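Local coordinates for protein pilin (Clostridioides difficile, PDB 6T8S) that is the major type IV pilin PilA1, the subunit that probably polymerises into the type IV pilus fibres of this bacterium, at residues Ile73-Lys78 with Val113-Leu118. Numbering follows the deposited sequence.
Sequences IKVGNK and VTADNL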
ATOM      1  N   ILE A  73      -6.654   1.376  -5.441  1.00 21.64           N
ATOM      2  CA  ILE A  73      -8.108   1.081  -5.360  1.00 23.34           C
ATOM      3  C   ILE A  73      -8.807   2.164  -4.538  1.00 26.26           C
ATOM      4  O   ILE A  73      -8.185   2.798  -3.649  1.00 24.68           O
ATOM      5  CB  ILE A  73      -8.375  -0.330  -4.805  1.00 22.53           C
ATOM      6  CG1 ILE A  73      -7.974  -0.461  -3.334  1.00 21.82           C
ATOM      7  CG2 ILE A  73      -7.723  -1.376  -5.710  1.00 23.58           C
ATOM      8  CD1 ILE A  73      -8.335  -1.793  -2.700  1.00 22.02           C
ATOM      9  N   LYS A  74     -10.095   2.332  -4.798  1.00 27.06           N
ATOM     10  CA  LYS A  74     -10.960   3.207  -3.983  1.00 31.10           C
ATOM     11  C   LYS A  74     -11.740   2.299  -3.033  1.00 32.33           C
ATOM     12  O   LYS A  74     -12.298   1.280  -3.500  1.00 33.37           O
ATOM     13  CB  LYS A  74     -11.820   4.074  -4.906  1.00 36.03           C
ATOM     14  CG  LYS A  74     -12.741   5.039  -4.180  1.00 42.21           C
ATOM     15  CD  LYS A  74     -13.200   6.191  -5.038  1.00 46.24           C
ATOM     16  CE  LYS A  74     -14.589   6.673  -4.672  1.00 49.98           C
ATOM     17  NZ  LYS A  74     -15.156   7.540  -5.733  1.00 52.96           N
ATOM     18  N   VAL A  75     -11.701   2.607  -1.744  1.00 31.15           N
ATOM     19  CA  VAL A  75     -12.475   1.903  -0.682  1.00 32.01           C
ATOM     20  C   VAL A  75     -13.340   2.964  -0.001  1.00 32.53           C
ATOM     21  O   VAL A  75     -12.780   3.803   0.698  1.00 30.68           O
ATOM     22  CB  VAL A  75     -11.558   1.167   0.307  1.00 31.61           C
ATOM     23  CG1 VAL A  75     -12.365   0.388   1.337  1.00 32.40           C
ATOM     24  CG2 VAL A  75     -10.591   0.238  -0.415  1.00 31.89           C
ATOM     25  N   GLY A  76     -14.650   2.959  -0.261  1.00 38.39           N
ATOM     26  CA  GLY A  76     -15.537   4.083   0.101  1.00 38.72           C
ATOM     27  C   GLY A  76     -15.022   5.390  -0.479  1.00 37.75           C
ATOM     28  O   GLY A  76     -14.923   5.491  -1.716  1.00 40.29           O
ATOM     29  N   ASN A  77     -14.677   6.348   0.381  1.00 38.88           N
ATOM     30  CA  ASN A  77     -14.187   7.698  -0.004  1.00 42.53           C
ATOM     31  C   ASN A  77     -12.649   7.723  -0.021  1.00 39.94           C
ATOM     32  O   ASN A  77     -12.092   8.770  -0.395  1.00 42.59           O
ATOM     33  CB  ASN A  77     -14.734   8.778   0.938  1.00 48.48           C
ATOM     34  CG  ASN A  77     -14.426   8.511   2.401  1.00 54.31           C
ATOM     35  OD1 ASN A  77     -14.534   7.376   2.868  1.00 61.67           O
ATOM     36  ND2 ASN A  77     -14.035   9.543   3.134  1.00 60.26           N
ATOM     37  N   LYS A  78     -11.982   6.621   0.348  1.00 34.39           N
ATOM     38  CA  LYS A  78     -10.510   6.590   0.569  1.00 30.99           C
ATOM     39  C   LYS A  78      -9.780   6.054  -0.666  1.00 27.31           C
ATOM     40  O   LYS A  78     -10.282   5.108  -1.300  1.00 29.18           O
ATOM     41  CB  LYS A  78     -10.196   5.736   1.799  1.00 32.01           C
ATOM     42  CG  LYS A  78     -10.708   6.321   3.110  1.00 34.31           C
ATOM     43  CD  LYS A  78     -10.366   5.465   4.297  1.00 37.91           C
ATOM     44  CE  LYS A  78     -11.003   5.929   5.591  1.00 41.27           C
ATOM     45  NZ  LYS A  78     -12.480   5.955   5.476  1.00 45.10           N
ATOM     46  N   VAL A 113     -10.250  -5.752   3.069  1.00 36.01           N
ATOM     47  CA  VAL A 113     -11.202  -4.685   2.657  1.00 39.39           C
ATOM     48  C   VAL A 113     -12.357  -5.363   1.927  1.00 42.89           C
ATOM     49  O   VAL A 113     -12.149  -6.466   1.380  1.00 45.04           O
ATOM     50  CB  VAL A 113     -10.538  -3.625   1.757  1.00 42.32           C
ATOM     51  CG1 VAL A 113      -9.410  -2.896   2.471  1.00 45.10           C
ATOM     52  CG2 VAL A 113     -10.048  -4.221   0.446  1.00 43.96           C
ATOM     53  N   THR A 114     -13.522  -4.720   1.942  1.00 48.84           N
ATOM     54  CA  THR A 114     -14.590  -4.871   0.920  1.00 53.16           C
ATOM     55  C   THR A 114     -14.537  -3.610   0.040  1.00 59.61           C
ATOM     56  O   THR A 114     -13.648  -2.761   0.291  1.00 58.22           O
ATOM     57  CB  THR A 114     -15.929  -5.174   1.606  1.00 50.72           C
ATOM     58  OG1 THR A 114     -16.368  -3.994   2.277  1.00 50.04           O
ATOM     59  CG2 THR A 114     -15.820  -6.323   2.587  1.00 48.93           C
ATOM     60  N   ALA A 115     -15.424  -3.481  -0.957  1.00 61.60           N
ATOM     61  CA  ALA A 115     -15.491  -2.310  -1.869  1.00 61.22           C
ATOM     62  C   ALA A 115     -15.908  -1.057  -1.082  1.00 59.57           C
ATOM     63  O   ALA A 115     -15.606   0.071  -1.542  1.00 57.81           O
ATOM     64  CB  ALA A 115     -16.442  -2.590  -3.010  1.00 63.01           C
ATOM     65  N   ASP A 116     -16.569  -1.245   0.065  1.00 55.40           N
ATOM     66  CA  ASP A 116     -17.125  -0.147   0.897  1.00 56.32           C
ATOM     67  C   ASP A 116     -16.245   0.127   2.122  1.00 50.03           C
ATOM     68  O   ASP A 116     -16.154   1.303   2.489  1.00 49.69           O
ATOM     69  CB  ASP A 116     -18.552  -0.470   1.351  1.00 64.58           C
ATOM     70  CG  ASP A 116     -19.583  -0.410   0.234  1.00 67.85           C
ATOM     71  OD1 ASP A 116     -19.424   0.438  -0.670  1.00 71.12           O
ATOM     72  OD2 ASP A 116     -20.539  -1.212   0.280  1.00 71.03           O
ATOM     73  N   ASN A 117     -15.647  -0.898   2.745  1.00 45.78           N
ATOM     74  CA  ASN A 117     -15.147  -0.799   4.146  1.00 43.59           C
ATOM     75  C   ASN A 117     -13.754  -1.417   4.332  1.00 39.49           C
ATOM     76  O   ASN A 117     -13.533  -2.567   3.909  1.00 37.79           O
ATOM     77  CB  ASN A 117     -16.110  -1.470   5.127  1.00 46.74           C
ATOM     78  CG  ASN A 117     -17.467  -0.799   5.133  1.00 51.08           C
ATOM     79  OD1 ASN A 117     -18.436  -1.365   4.639  1.00 53.49           O
ATOM     80  ND2 ASN A 117     -17.529   0.420   5.645  1.00 52.33           N
ATOM     81  N   LEU A 118     -12.895  -0.701   5.062  1.00 37.17           N
ATOM     82  CA  LEU A 118     -11.603  -1.204   5.601  1.00 37.46           C
ATOM     83  C   LEU A 118     -11.914  -2.284   6.640  1.00 36.90           C
ATOM     84  O   LEU A 118     -12.860  -2.069   7.420  1.00 41.37           O
ATOM     85  CB  LEU A 118     -10.844  -0.042   6.249  1.00 37.53           C
ATOM     86  CG  LEU A 118     -10.563   1.166   5.355  1.00 38.93           C
ATOM     87  CD1 LEU A 118     -10.007   2.327   6.175  1.00 39.05           C
ATOM     88  CD2 LEU A 118      -9.616   0.794   4.218  1.00 39.14           C
TER
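A tight beta hairpin meets the bend of a long loop here. Residues Val75 to Lys78 form a type II' turn, closed by paired backbone bonds: Val75 N to Lys78 O and Lys78 N to Val75 O, both 2.9 Å. Gly76 takes the first inner position with phi 55° and psi -118°, as a type II' turn requires; a CB there would also crowd Asp116 O. Opposite it, segment 113-118 folds back on itself: Thr114 N donates to Asn117 O (2.9 Å), and Asn117 N returns to Thr114 OG1 (3.2 Å), an ST motif. The CA atoms come nearest at Gly76 and Asp116, 4.6 Å apart, and one weak hydrogen bond, Gly76 N to Ala115 O at 3.3 Å, links the backbones, long but nearly straight.

Val75 is the buried centre of the contact. Its CG1 fits into the loop's bend, 3.6 Å from Thr114 O, 3.8 Å from Asn117 C and 4.0 Å from Leu118 CD2, while its CG2 lies 4.4 Å from Val113 CG1. Ile73 CD1 extends this apolar patch to Val113 CG2 (4.3 Å). Past the turn, the aliphatic part of Lys78 lies against Leu118, CD to CD1 3.7 Å. Thr114, Ala115, Asp116 and Asn117 all direct their CB atoms away from the hairpin.

The contact thus docks the loop between strands 109-110 and 128-138 on the hairpin of strands 70-75 and 78-83, at the surface of the pilin's antiparallel sheet. Strand 128-138 meets both partners: Tyr134 touches Ile73 and Val113, and Val136 touches Leu118.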